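Enoyl-CoA hydratase, EchA12_1 (Mycobacterium marinum M, PDB 3QRE) probably catalyses the addition of water across the double bond of enoyl-CoA thioesters in fatty acid metabolism. Local coordinates at residues I134-N138 and L221-A225; A159-A165 and G198-E204. One frame throughout, in Å; residues are numbered along the deposited sequence.

Both contacts belong to the crotonase-like fold of one chain, their centres about 16 Å apart. Along the sequence the order is 134-138, 159-165, 198-204, 221-225, so contact 2 falls wholly between the two halves of contact 1. Contact 1 sets helix 221-235 against strand 133-137, an inner strand of the six-stranded sheet; contact 2 pairs strands 162-164 and 200-202 at one edge of the smaller four-stranded sheet, as counted within the chain. Strand 154-158 of the larger sheet leads directly into 159-165, and the contacts meet where Ile137 CD1 packs on Phe163 CE1 at 3.9 Å. The sheets thus touch through an apolar contact as well as being linked by the chain.

Contact 1 of 2, residues I134-N138 and L221-A225; sequences IAAIN and LMPRA
In the helix-on-sheet layer of the crotonase-like fold, the first turn of helix 221-235 lies against strand 133-137, with Leu221, Met222 and Ala225 closing round the methyl of Ala136. Ala136 CB meets three different groups: Met222 SD at 3.8 Å, Ala225 CB at 3.9 Å and the branch carbon Leu221 CG at 4.0 Å. With alanine on both sides, the helix comes close, and the CA atoms of Ala136 and Ala225 are 6.2 Å apart. The short axes run nearly antiparallel, at 166°.

Leu221 reaches furthest along the strand. Its CG stands anti to the backbone N (chi1 -176°), which, with chi2 61°, carries CD2 past Ala136 to the strand's end, where it presses on Asn138 CA at 3.4 Å and on Asn138 CB at 3.8 Å. Met222 begins off to one side, but bends at chi2 and chi3 bring its sulfur back over the Ala136 methyl.

Strand 133-137 is an inner strand of the six-stranded sheet, hydrogen-bonded to strands 77-82 and 154-158, and the helix spans these neighbours too: Met222 touches Val79 and Thr81, while Leu221 touches Phe156. No hydrogen bond crosses between the two segments, so their mutual hold is apolar packing. The Asn138 amide is bound by the neighbouring backbone: OD1 accepts from Gly82 N and ND2 donates to Gly86 O. Those bonds fix the amide while Leu221 CD2 packs on Asn138 CB. Towards the other end, Ile134 CG2 makes a looser approach to Ala225 CB at 4.4 Å.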
# COMPACT_ATOMS: atom_id res chain seq x y z
N ILE A 134 13.01 -16.11 4.26
CA ILE A 134 13.64 -14.97 3.63
C ILE A 134 14.09 -15.40 2.23
O ILE A 134 14.94 -16.29 2.09
CB ILE A 134 14.88 -14.48 4.44
CG1 ILE A 134 14.64 -14.44 5.96
CG2 ILE A 134 15.39 -13.13 3.92
CD1 ILE A 134 13.31 -13.77 6.41
N ALA A 135 13.52 -14.76 1.20
CA ALA A 135 13.98 -14.97 -0.16
C ALA A 135 15.16 -14.07 -0.49
O ALA A 135 15.14 -12.85 -0.24
CB ALA A 135 12.84 -14.75 -1.17
N ALA A 136 16.21 -14.69 -1.04
CA ALA A 136 17.35 -13.96 -1.55
C ALA A 136 17.35 -14.12 -3.06
O ALA A 136 17.78 -15.14 -3.57
CB ALA A 136 18.61 -14.51 -0.96
N ILE A 137 16.86 -13.10 -3.75
CA ILE A 137 16.57 -13.17 -5.19
C ILE A 137 17.80 -12.77 -5.98
O ILE A 137 18.06 -11.59 -6.21
CB ILE A 137 15.33 -12.30 -5.54
CG1 ILE A 137 14.16 -12.68 -4.61
CG2 ILE A 137 14.94 -12.50 -7.00
CD1 ILE A 137 12.91 -11.78 -4.68
N ASN A 138 18.56 -13.79 -6.39
CA ASN A 138 19.88 -13.66 -7.05
C ASN A 138 19.85 -13.28 -8.53
O ASN A 138 20.89 -12.92 -9.08
CB ASN A 138 20.68 -14.97 -6.91
CG ASN A 138 19.85 -16.19 -7.32
OD1 ASN A 138 18.89 -16.56 -6.64
ND2 ASN A 138 20.22 -16.81 -8.45
N LEU A 221 24.51 -10.34 -1.51
CA LEU A 221 23.14 -10.89 -1.35
C LEU A 221 22.94 -11.94 -0.24
O LEU A 221 22.07 -11.78 0.63
CB LEU A 221 22.59 -11.41 -2.68
CG LEU A 221 21.14 -11.93 -2.65
CD1 LEU A 221 20.14 -10.83 -2.25
CD2 LEU A 221 20.77 -12.54 -3.99
N MET A 222 23.71 -13.02 -0.29
CA MET A 222 23.61 -14.06 0.72
C MET A 222 24.13 -13.64 2.11
O MET A 222 23.47 -13.94 3.10
CB MET A 222 24.25 -15.37 0.25
CG MET A 222 23.45 -16.07 -0.85
SD MET A 222 21.78 -16.52 -0.27
CE MET A 222 22.18 -17.77 0.95
N PRO A 223 25.29 -12.95 2.20
CA PRO A 223 25.71 -12.47 3.52
C PRO A 223 24.64 -11.62 4.25
O PRO A 223 24.39 -11.82 5.45
CB PRO A 223 26.99 -11.67 3.22
CG PRO A 223 27.60 -12.42 2.07
CD PRO A 223 26.42 -12.92 1.24
N ARG A 224 24.01 -10.72 3.49
CA ARG A 224 22.93 -9.86 3.99
C ARG A 224 21.65 -10.63 4.38
O ARG A 224 21.09 -10.41 5.46
CB ARG A 224 22.62 -8.76 2.97
CG ARG A 224 21.56 -7.78 3.41
CD ARG A 224 22.05 -6.77 4.48
NE ARG A 224 20.91 -5.99 4.97
CZ ARG A 224 20.37 -6.12 6.18
NH1 ARG A 224 20.89 -6.96 7.07
NH2 ARG A 224 19.31 -5.38 6.52
N ALA A 225 21.19 -11.53 3.51
CA ALA A 225 20.02 -12.35 3.82
C ALA A 225 20.28 -13.20 5.08
O ALA A 225 19.39 -13.34 5.92
CB ALA A 225 19.63 -13.24 2.62

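Contact 2 of 2, residues A159-A165 and G198-E204; sequences AGAKFAA and GRTFLAE
Phe163 and Phe201 form the antiparallel hydrogen-bonded pair that joins strand 162-164 to strand 200-202, at one edge of the smaller sheet of this crotonase-like chain, as counted within the chain. Phe163 N donates to Phe201 O at 2.7 Å, and Phe201 N returns a bond to Phe163 O at 2.9 Å.

Both aromatic side chains lie on the same, buried face. Phe201 CG sits between its backbone N and carbonyl carbon (chi1 54°), turning the ring back towards the partner strand, against Phe163 CB. There Phe163 CB rests over one face of the Phe201 ring, a CH-pi contact 3.5 Å from the centroid. The rings themselves are near parallel but slid apart, with little overlap, and the Phe163 ring continues towards Ala203, its CE2 3.5 Å from Ala203 CA. Leu146 of helix 144-151 touches Phe163, and Leu194 of helix 188-197 touches Phe201, so both helices also pack against the aromatic face.

The other face, with Lys162, Thr200 and Leu202, is largely exposed. Here the aliphatic part of Lys162 does the touching, with CD 3.6 Å from Thr200 CG2 and CG alongside Leu202 CD1. Pairing also slackens towards both ends. Ala203 N, entering helix 203-208, gives Ala161 O a weak, bent bond (129°), and beyond Ala164 a water bridges the two segments just past the strand pairing, accepting from Ala165 N and donating to Arg199 O.

Two direct backbone bonds beside a CH-pi contact and slid-apart rings, flanked by a weak bond and a water bridge, suggest that the strands are held most firmly at the phenylalanine pair.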
# COMPACT_ATOMS: atom_id res chain seq x y z
N ALA A 159 21.07 -6.45 -7.12
CA ALA A 159 21.05 -5.38 -8.11
C ALA A 159 21.01 -5.92 -9.54
O ALA A 159 21.73 -6.86 -9.87
CB ALA A 159 22.27 -4.43 -7.90
N GLY A 160 20.15 -5.35 -10.38
CA GLY A 160 19.95 -5.84 -11.74
C GLY A 160 19.03 -7.05 -11.95
O GLY A 160 18.73 -7.40 -13.10
N ALA A 161 18.59 -7.72 -10.88
CA ALA A 161 17.79 -8.95 -11.04
C ALA A 161 16.45 -8.63 -11.71
O ALA A 161 15.80 -7.66 -11.36
CB ALA A 161 17.58 -9.62 -9.72
N LYS A 162 16.08 -9.43 -12.71
CA LYS A 162 14.86 -9.21 -13.51
C LYS A 162 13.62 -9.90 -12.93
O LYS A 162 13.67 -11.07 -12.53
CB LYS A 162 15.03 -9.68 -14.96
CG LYS A 162 16.16 -8.97 -15.74
CD LYS A 162 15.75 -8.71 -17.19
CE LYS A 162 16.73 -7.79 -17.89
NZ LYS A 162 18.01 -8.51 -18.21
N PHE A 163 12.51 -9.15 -12.91
CA PHE A 163 11.23 -9.68 -12.48
C PHE A 163 10.23 -9.52 -13.60
O PHE A 163 10.29 -8.54 -14.34
CB PHE A 163 10.70 -8.90 -11.27
CG PHE A 163 11.61 -8.91 -10.08
CD1 PHE A 163 11.27 -9.63 -8.95
CD2 PHE A 163 12.81 -8.19 -10.09
CE1 PHE A 163 12.12 -9.65 -7.83
CE2 PHE A 163 13.64 -8.21 -8.98
CZ PHE A 163 13.29 -8.94 -7.85
N ALA A 164 9.31 -10.47 -13.71
CA ALA A 164 8.19 -10.32 -14.64
C ALA A 164 7.02 -11.15 -14.16
O ALA A 164 7.18 -12.34 -13.85
CB ALA A 164 8.57 -10.71 -16.05
N ALA A 165 5.86 -10.51 -14.08
CA ALA A 165 4.61 -11.19 -13.75
C ALA A 165 3.97 -11.78 -15.04
O ALA A 165 2.90 -11.35 -15.47
CB ALA A 165 3.65 -10.22 -13.03
N GLY A 198 2.70 -7.62 -18.49
CA GLY A 198 3.67 -8.70 -18.44
C GLY A 198 5.09 -8.15 -18.49
O GLY A 198 6.03 -8.88 -18.83
N ARG A 199 5.26 -6.87 -18.16
CA ARG A 199 6.54 -6.19 -18.40
C ARG A 199 7.63 -6.64 -17.44
O ARG A 199 7.36 -7.16 -16.36
CB ARG A 199 6.39 -4.66 -18.37
CG ARG A 199 6.11 -4.08 -16.98
CD ARG A 199 5.66 -2.61 -17.09
NE ARG A 199 5.29 -2.04 -15.78
CZ ARG A 199 6.16 -1.60 -14.87
NH1 ARG A 199 7.48 -1.66 -15.10
NH2 ARG A 199 5.72 -1.09 -13.73
N THR A 200 8.87 -6.41 -17.85
CA THR A 200 10.06 -6.73 -17.07
C THR A 200 10.40 -5.51 -16.23
O THR A 200 10.41 -4.37 -16.71
CB THR A 200 11.24 -7.14 -18.03
OG1 THR A 200 11.01 -8.47 -18.56
CG2 THR A 200 12.56 -7.14 -17.32
N PHE A 201 10.61 -5.74 -14.95
CA PHE A 201 11.12 -4.69 -14.06
C PHE A 201 12.28 -5.24 -13.25
O PHE A 201 12.36 -6.45 -12.97
CB PHE A 201 10.03 -4.10 -13.15
CG PHE A 201 9.29 -5.12 -12.35
CD1 PHE A 201 9.54 -5.27 -10.99
CD2 PHE A 201 8.34 -5.94 -12.96
CE1 PHE A 201 8.82 -6.22 -10.24
CE2 PHE A 201 7.64 -6.89 -12.24
CZ PHE A 201 7.88 -7.03 -10.87
N LEU A 202 13.20 -4.34 -12.91
CA LEU A 202 14.41 -4.74 -12.22
C LEU A 202 14.23 -4.61 -10.69
O LEU A 202 13.25 -4.00 -10.22
CB LEU A 202 15.57 -3.87 -12.71
CG LEU A 202 16.34 -4.19 -14.00
CD1 LEU A 202 15.61 -5.14 -14.95
CD2 LEU A 202 16.68 -2.89 -14.73
N ALA A 203 15.18 -5.19 -9.95
CA ALA A 203 15.22 -5.13 -8.48
C ALA A 203 14.91 -3.74 -7.92
O ALA A 203 14.21 -3.62 -6.91
CB ALA A 203 16.59 -5.62 -7.95
N GLU A 204 15.43 -2.70 -8.56
CA GLU A 204 15.30 -1.35 -8.03
C GLU A 204 13.84 -0.83 -8.11
O GLU A 204 13.34 -0.23 -7.15
CB GLU A 204 16.32 -0.40 -8.71
CG GLU A 204 17.84 -0.68 -8.30
CD GLU A 204 18.61 -1.86 -9.07
OE1 GLU A 204 18.11 -2.51 -10.05
OE2 GLU A 204 19.77 -2.13 -8.65
O HOH W 1 5.12 -7.92 -15.11